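Local coordinates for protein Per a 4 allergen (Periplaneta americana, PDB 3EBW) that is a cockroach allergen of the lipocalin-like family that is recognised by IgE and probably carries a small hydrophobic ligand inside its beta barrel, at residues D42-D47 with I52-V57. Sequence-based numbering, arbitrary orientation.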
loop_
_atom_site.group_PDB
_atom_site.type_symbol
_atom_site.label_atom_id
_atom_site.label_comp_id
_atom_site.label_asym_id
_atom_site.label_seq_id
_atom_site.Cartn_x
_atom_site.Cartn_y
_atom_site.Cartn_z
ATOM N N ASP A 42 0.391 5.024 19.385
ATOM C CA ASP A 42 0.889 6.329 19.819
ATOM C C ASP A 42 0.284 6.554 21.213
ATOM O O ASP A 42 -0.881 6.208 21.453
ATOM C CB ASP A 42 0.449 7.431 18.845
ATOM C CG ASP A 42 1.250 7.431 17.552
ATOM O OD1 ASP A 42 2.255 8.162 17.458
ATOM O OD2 ASP A 42 0.878 6.695 16.622
ATOM N N LYS A 43 1.083 7.076 22.138
ATOM C CA LYS A 43 0.593 7.342 23.491
ATOM C C LYS A 43 0.661 8.822 23.772
ATOM O O LYS A 43 1.722 9.444 23.588
ATOM C CB LYS A 43 1.414 6.615 24.551
ATOM C CG LYS A 43 1.101 7.094 25.954
ATOM C CD LYS A 43 0.903 5.945 26.937
ATOM C CE LYS A 43 2.216 5.292 27.364
ATOM N NZ LYS A 43 1.978 4.031 28.143
ATOM N N TYR A 44 -0.477 9.383 24.192
ATOM C CA TYR A 44 -0.570 10.808 24.523
ATOM C C TYR A 44 -0.682 10.981 26.035
ATOM O O TYR A 44 -1.519 10.376 26.707
ATOM C CB TYR A 44 -1.743 11.457 23.800
ATOM C CG TYR A 44 -1.498 11.594 22.329
ATOM C CD1 TYR A 44 -1.007 12.777 21.785
ATOM C CD2 TYR A 44 -1.795 10.542 21.457
ATOM C CE1 TYR A 44 -0.832 12.914 20.396
ATOM C CE2 TYR A 44 -1.628 10.670 20.087
ATOM C CZ TYR A 44 -1.157 11.855 19.566
ATOM O OH TYR A 44 -1.081 11.998 18.215
ATOM N N THR A 45 0.201 11.826 26.539
ATOM C CA THR A 45 0.337 12.096 27.952
ATOM C C THR A 45 0.365 13.587 28.199
ATOM O O THR A 45 1.066 14.331 27.500
ATOM C CB THR A 45 1.644 11.483 28.416
ATOM O OG1 THR A 45 1.494 10.059 28.424
ATOM C CG2 THR A 45 2.069 12.016 29.756
ATOM N N LEU A 46 -0.415 14.024 29.185
ATOM C CA LEU A 46 -0.481 15.433 29.563
ATOM C C LEU A 46 0.412 15.716 30.781
ATOM O O LEU A 46 0.116 15.282 31.884
ATOM C CB LEU A 46 -1.926 15.809 29.882
ATOM C CG LEU A 46 -2.110 17.099 30.685
ATOM C CD1 LEU A 46 -1.592 18.340 29.932
ATOM C CD2 LEU A 46 -3.586 17.227 31.003
ATOM N N ASP A 47 1.515 16.425 30.580
ATOM C CA ASP A 47 2.411 16.773 31.684
ATOM C C ASP A 47 1.818 17.878 32.555
ATOM O O ASP A 47 0.856 18.555 32.160
ATOM C CB ASP A 47 3.746 17.251 31.139
ATOM C CG ASP A 47 4.299 16.324 30.092
ATOM O OD1 ASP A 47 3.972 15.114 30.149
ATOM O OD2 ASP A 47 5.068 16.807 29.230
ATOM N N ILE A 52 1.325 18.603 26.141
ATOM C CA ILE A 52 0.808 17.291 25.783
ATOM C C ILE A 52 1.971 16.581 25.101
ATOM O O ILE A 52 2.557 17.052 24.115
ATOM C CB ILE A 52 -0.376 17.341 24.833
ATOM C CG1 ILE A 52 -1.573 17.969 25.544
ATOM C CG2 ILE A 52 -0.712 15.918 24.373
ATOM C CD1 ILE A 52 -2.850 17.798 24.795
ATOM N N GLN A 53 2.319 15.442 25.649
ATOM C CA GLN A 53 3.447 14.714 25.140
ATOM C C GLN A 53 2.990 13.496 24.348
ATOM O O GLN A 53 2.012 12.814 24.717
ATOM C CB GLN A 53 4.282 14.294 26.329
ATOM C CG GLN A 53 5.741 14.342 26.117
ATOM C CD GLN A 53 6.449 14.182 27.421
ATOM O OE1 GLN A 53 6.237 13.195 28.137
ATOM N NE2 GLN A 53 7.287 15.164 27.766
ATOM N N VAL A 54 3.677 13.222 23.246
ATOM C CA VAL A 54 3.306 12.049 22.477
ATOM C C VAL A 54 4.475 11.103 22.216
ATOM O O VAL A 54 5.570 11.512 21.834
ATOM C CB VAL A 54 2.622 12.426 21.154
ATOM C CG1 VAL A 54 3.625 12.974 20.170
ATOM C CG2 VAL A 54 1.891 11.219 20.616
ATOM N N THR A 55 4.232 9.828 22.496
ATOM C CA THR A 55 5.239 8.815 22.256
ATOM C C THR A 55 4.764 7.790 21.256
ATOM O O THR A 55 3.750 7.130 21.447
ATOM C CB THR A 55 5.658 8.070 23.535
ATOM O OG1 THR A 55 6.681 8.821 24.206
ATOM C CG2 THR A 55 6.208 6.688 23.185
ATOM N N SER A 56 5.537 7.676 20.188
ATOM C CA SER A 56 5.275 6.719 19.131
ATOM C C SER A 56 6.091 5.453 19.397
ATOM O O SER A 56 7.315 5.508 19.585
ATOM C CB SER A 56 5.681 7.304 17.796
ATOM O OG SER A 56 5.761 6.267 16.857
ATOM N N VAL A 57 5.409 4.317 19.434
ATOM C CA VAL A 57 6.089 3.059 19.667
ATOM C C VAL A 57 5.750 2.118 18.520
ATOM O O VAL A 57 4.570 1.898 18.221
ATOM C CB VAL A 57 5.654 2.422 21.034
ATOM C CG1 VAL A 57 5.787 0.904 20.998
ATOM C CG2 VAL A 57 6.521 2.952 22.143
#
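Two first torsions bring Tyr44 and Val54 together: Tyr44 CG is anti to its own carbonyl carbon (chi1 -71°), while chi1 of Val54 (73°) sets CG1 between the backbone N and the carbonyl carbon and so puts CG2 anti to the N, over the ring. This methyl makes a CH-pi contact over the centre of one face, with Val54 CG2 3.3 Å from the centroid of the Tyr44 ring. Ile52 approaches the same ring differently, its CG2 lying at the edge, 4.1 Å from Tyr44 CD1. Beyond the two strands, Tyr18 meets Tyr44 edge-to-face, and Met15 and Trp76 touch Ile52.

The pairing beneath follows the antiparallel rule. Tyr44 and Val54 form a non-hydrogen-bonded pair, flanked by the hydrogen-bonded pairs Lys43–Thr55 and Thr45–Gln53. In the first, Lys43 N reaches Thr55 O at 2.8 Å, and Thr55 N returns the bond to Lys43 O; in the second, Thr45 N gives to Gln53 O and Gln53 N to Thr45 O, the latter at a doubtful, very short length. Lys43, Thr45, Gln53 and Thr55 point to the other face, where the hydroxyl of Thr55 bonds that of Thr70. Near the turn, the Asp47 carboxylate and Gln53 amide cross with their planes 66° apart; Asp47 OD2 comes within 3.1 Å of Gln53 NE2, at an angle too poor for a hydrogen bond. With strands 20-27 and 66-72 flanking it, this is a beta hairpin of the antiparallel barrel that defines the lipocalin fold.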